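Local coordinates for protein lamina-associated polypeptide 2 isoforms alpha/zeta (Mus musculus, PDB 2V0X) that forms a homodimer through a coiled-coil domain as a component of the nuclear lamina, and probably associates with lamin A and chromatin, at the interface of chains A and B. Numbering follows the deposited sequence. Chains: chain A/B, Lamina-associated polypeptide 2 isoforms alpha/zeta.

The interface of chains A and B. Residues chain A 81, 84; chain B 195-196, 199, 209, 220, 224, 228.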
ATOM      1  N   ILE A  81     -25.431  12.563  -5.453  1.00 45.26           N
ATOM      2  CA  ILE A  81     -24.507  13.407  -6.197  1.00 44.26           C
ATOM      3  C   ILE A  81     -24.687  13.216  -7.705  1.00 45.71           C
ATOM      4  O   ILE A  81     -24.674  14.184  -8.458  1.00 48.73           O
ATOM      5  CB  ILE A  81     -23.043  13.105  -5.782  1.00 43.30           C
ATOM      6  CG1 ILE A  81     -22.824  13.488  -4.317  1.00 38.69           C
ATOM      7  CG2 ILE A  81     -22.059  13.791  -6.708  1.00 41.94           C
ATOM      8  CD1 ILE A  81     -22.923  14.966  -4.045  1.00 46.76           C
ATOM      9  N   PHE A  84     -27.367  15.316  -9.421  1.00 52.17           N
ATOM     10  CA  PHE A  84     -27.045  16.707  -9.720  1.00 52.13           C
ATOM     11  C   PHE A  84     -25.999  16.861 -10.820  1.00 52.07           C
ATOM     12  O   PHE A  84     -25.385  17.921 -10.957  1.00 50.58           O
ATOM     13  CB  PHE A  84     -26.569  17.421  -8.456  1.00 53.69           C
ATOM     14  CG  PHE A  84     -27.674  17.759  -7.490  1.00 56.63           C
ATOM     15  CD1 PHE A  84     -27.947  16.936  -6.408  1.00 57.52           C
ATOM     16  CD2 PHE A  84     -28.419  18.926  -7.647  1.00 58.92           C
ATOM     17  CE1 PHE A  84     -28.951  17.270  -5.486  1.00 58.47           C
ATOM     18  CE2 PHE A  84     -29.424  19.270  -6.735  1.00 59.22           C
ATOM     19  CZ  PHE A  84     -29.688  18.439  -5.651  1.00 59.19           C
TER
ATOM     20  N   TRP B 195     -15.505  14.369  -8.859  1.00 33.04           N
ATOM     21  CA  TRP B 195     -16.941  14.199  -9.045  1.00 32.13           C
ATOM     22  C   TRP B 195     -17.807  15.408  -8.694  1.00 34.04           C
ATOM     23  O   TRP B 195     -18.918  15.530  -9.206  1.00 35.43           O
ATOM     24  CB  TRP B 195     -17.444  12.934  -8.337  1.00 31.45           C
ATOM     25  CG  TRP B 195     -17.060  11.717  -9.086  1.00 32.57           C
ATOM     26  CD1 TRP B 195     -15.934  10.953  -8.893  1.00 33.39           C
ATOM     27  CD2 TRP B 195     -17.723  11.169 -10.238  1.00 32.78           C
ATOM     28  NE1 TRP B 195     -15.853   9.984  -9.858  1.00 33.87           N
ATOM     29  CE2 TRP B 195     -16.934  10.089 -10.695  1.00 34.32           C
ATOM     30  CE3 TRP B 195     -18.898  11.489 -10.926  1.00 33.29           C
ATOM     31  CZ2 TRP B 195     -17.280   9.325 -11.816  1.00 36.43           C
ATOM     32  CZ3 TRP B 195     -19.249  10.732 -12.042  1.00 34.99           C
ATOM     33  CH2 TRP B 195     -18.442   9.659 -12.480  1.00 35.90           C
ATOM     34  N   LEU B 196     -17.315  16.291  -7.832  1.00 32.89           N
ATOM     35  CA  LEU B 196     -18.067  17.489  -7.480  1.00 32.00           C
ATOM     36  C   LEU B 196     -17.886  18.617  -8.509  1.00 35.46           C
ATOM     37  O   LEU B 196     -18.719  19.513  -8.601  1.00 39.00           O
ATOM     38  CB  LEU B 196     -17.663  18.002  -6.097  1.00 31.22           C
ATOM     39  CG  LEU B 196     -18.181  17.234  -4.883  1.00 32.97           C
ATOM     40  CD1 LEU B 196     -17.709  17.927  -3.631  1.00 35.27           C
ATOM     41  CD2 LEU B 196     -19.703  17.155  -4.900  1.00 32.02           C
ATOM     42  N   CYS B 199     -20.842  19.133 -10.603  1.00 52.55           N
ATOM     43  CA  CYS B 199     -22.045  18.832  -9.833  1.00 52.72           C
ATOM     44  C   CYS B 199     -22.769  20.148  -9.561  1.00 54.96           C
ATOM     45  O   CYS B 199     -22.242  21.039  -8.889  1.00 55.11           O
ATOM     46  CB  CYS B 199     -21.684  18.133  -8.523  1.00 51.90           C
ATOM     47  SG  CYS B 199     -23.089  17.646  -7.488  1.00 51.83           S
ATOM     48  N   LEU B 209     -19.042  18.522   1.742  1.00 40.66           N
ATOM     49  CA  LEU B 209     -18.919  17.135   1.305  1.00 38.08           C
ATOM     50  C   LEU B 209     -17.463  16.696   1.134  1.00 39.32           C
ATOM     51  O   LEU B 209     -17.091  15.570   1.466  1.00 41.32           O
ATOM     52  CB  LEU B 209     -19.682  16.923  -0.005  1.00 35.35           C
ATOM     53  CG  LEU B 209     -21.209  17.001   0.068  1.00 29.24           C
ATOM     54  CD1 LEU B 209     -21.729  16.931  -1.323  1.00 24.59           C
ATOM     55  CD2 LEU B 209     -21.803  15.866   0.901  1.00 31.24           C
ATOM     56  N   PHE B 220     -19.206   9.959  -0.480  1.00 33.00           N
ATOM     57  CA  PHE B 220     -19.693  10.959   0.461  1.00 36.27           C
ATOM     58  C   PHE B 220     -20.588  10.441   1.591  1.00 41.53           C
ATOM     59  O   PHE B 220     -21.081  11.236   2.409  1.00 41.21           O
ATOM     60  CB  PHE B 220     -20.423  12.067  -0.305  1.00 34.64           C
ATOM     61  CG  PHE B 220     -19.585  12.739  -1.362  1.00 31.81           C
ATOM     62  CD1 PHE B 220     -19.807  12.476  -2.709  1.00 31.16           C
ATOM     63  CD2 PHE B 220     -18.628  13.681  -1.010  1.00 31.09           C
ATOM     64  CE1 PHE B 220     -19.089  13.153  -3.703  1.00 30.27           C
ATOM     65  CE2 PHE B 220     -17.900  14.368  -1.985  1.00 31.27           C
ATOM     66  CZ  PHE B 220     -18.130  14.106  -3.332  1.00 31.50           C
ATOM     67  N   VAL B 224     -23.511  12.980   2.979  1.00 77.95           N
ATOM     68  CA  VAL B 224     -24.396  13.289   1.853  1.00 78.54           C
ATOM     69  C   VAL B 224     -25.843  13.685   2.202  1.00 81.18           C
ATOM     70  O   VAL B 224     -26.327  14.726   1.750  1.00 80.93           O
ATOM     71  CB  VAL B 224     -24.377  12.137   0.797  1.00 77.02           C
ATOM     72  CG1 VAL B 224     -25.042  10.880   1.339  1.00 76.77           C
ATOM     73  CG2 VAL B 224     -25.019  12.588  -0.499  1.00 76.46           C
ATOM     74  N   ILE B 228     -28.198  16.575   0.691  1.00 63.04           N
ATOM     75  CA  ILE B 228     -29.072  16.107  -0.385  1.00 67.49           C
ATOM     76  C   ILE B 228     -29.874  14.879   0.063  1.00 72.33           C
ATOM     77  O   ILE B 228     -29.294  13.852   0.427  1.00 74.72           O
ATOM     78  CB  ILE B 228     -28.274  15.728  -1.657  1.00 67.18           C
ATOM     79  CG1 ILE B 228     -27.410  16.905  -2.124  1.00 69.27           C
ATOM     80  CG2 ILE B 228     -29.235  15.332  -2.777  1.00 66.50           C
ATOM     81  CD1 ILE B 228     -26.410  16.548  -3.205  1.00 66.64           C
TER
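An aliphatic knob in an apolar socket joins the two subunits at one end of the dimer: A:Ile81, from the short helix 79-83 of one chain, plugs into a pocket lined by B:Leu196, B:Cys199, B:Leu209, B:Phe220 and B:Ile228 of the other. Its longer branch leads. The methyl CD1 of A:Ile81 meets the methyl CD1 of B:Leu209 tip to tip at 3.6 Å, and B:Leu196 adds CD2 at 4.0 Å from that same A:Ile81 CD1. With chi1 at -65°, CG1 points away from the carbonyl carbon, which leaves CG2 turned toward B:Cys199. B:Phe220 crosses the isoleucine at about a right angle, bringing its ring carbon CD1 to 3.6 Å from CG1 of A:Ile81. Shortened to an alanine, A:Ile81 would lose CG1, CG2 and CD1, which would probably leave a gap facing B:Leu209 and B:Phe220.

B:Ile228 links knob and neighbour: its CD1 comes to 3.9 Å from CD1 of A:Ile81, the side chains crossing at about a right angle. Alongside A:Phe84 it runs antiparallel, passing the rim of the ring. The methyl CG2 of B:Ile228 lies in the ring plane, at the edge, 3.3 Å from CE1 of A:Phe84; B:Ile228 CD1 also reaches this ring atom, at 3.5 Å. At the root of the ring, the thiol SG of B:Cys199 packs 3.6 Å from CB of A:Phe84. Carried anti to the backbone N (chi1 -178°), B:Cys199 SG also lies, more loosely, 4.1 Å from CG2 of A:Ile81.

The socket gathers the end of the long helix 152-196, the following loop, helix 203-211 and the C-terminal segment. Two-fold symmetry repeats it with the chains exchanged, so each subunit supplies both knob and socket flanking the central coiled coil.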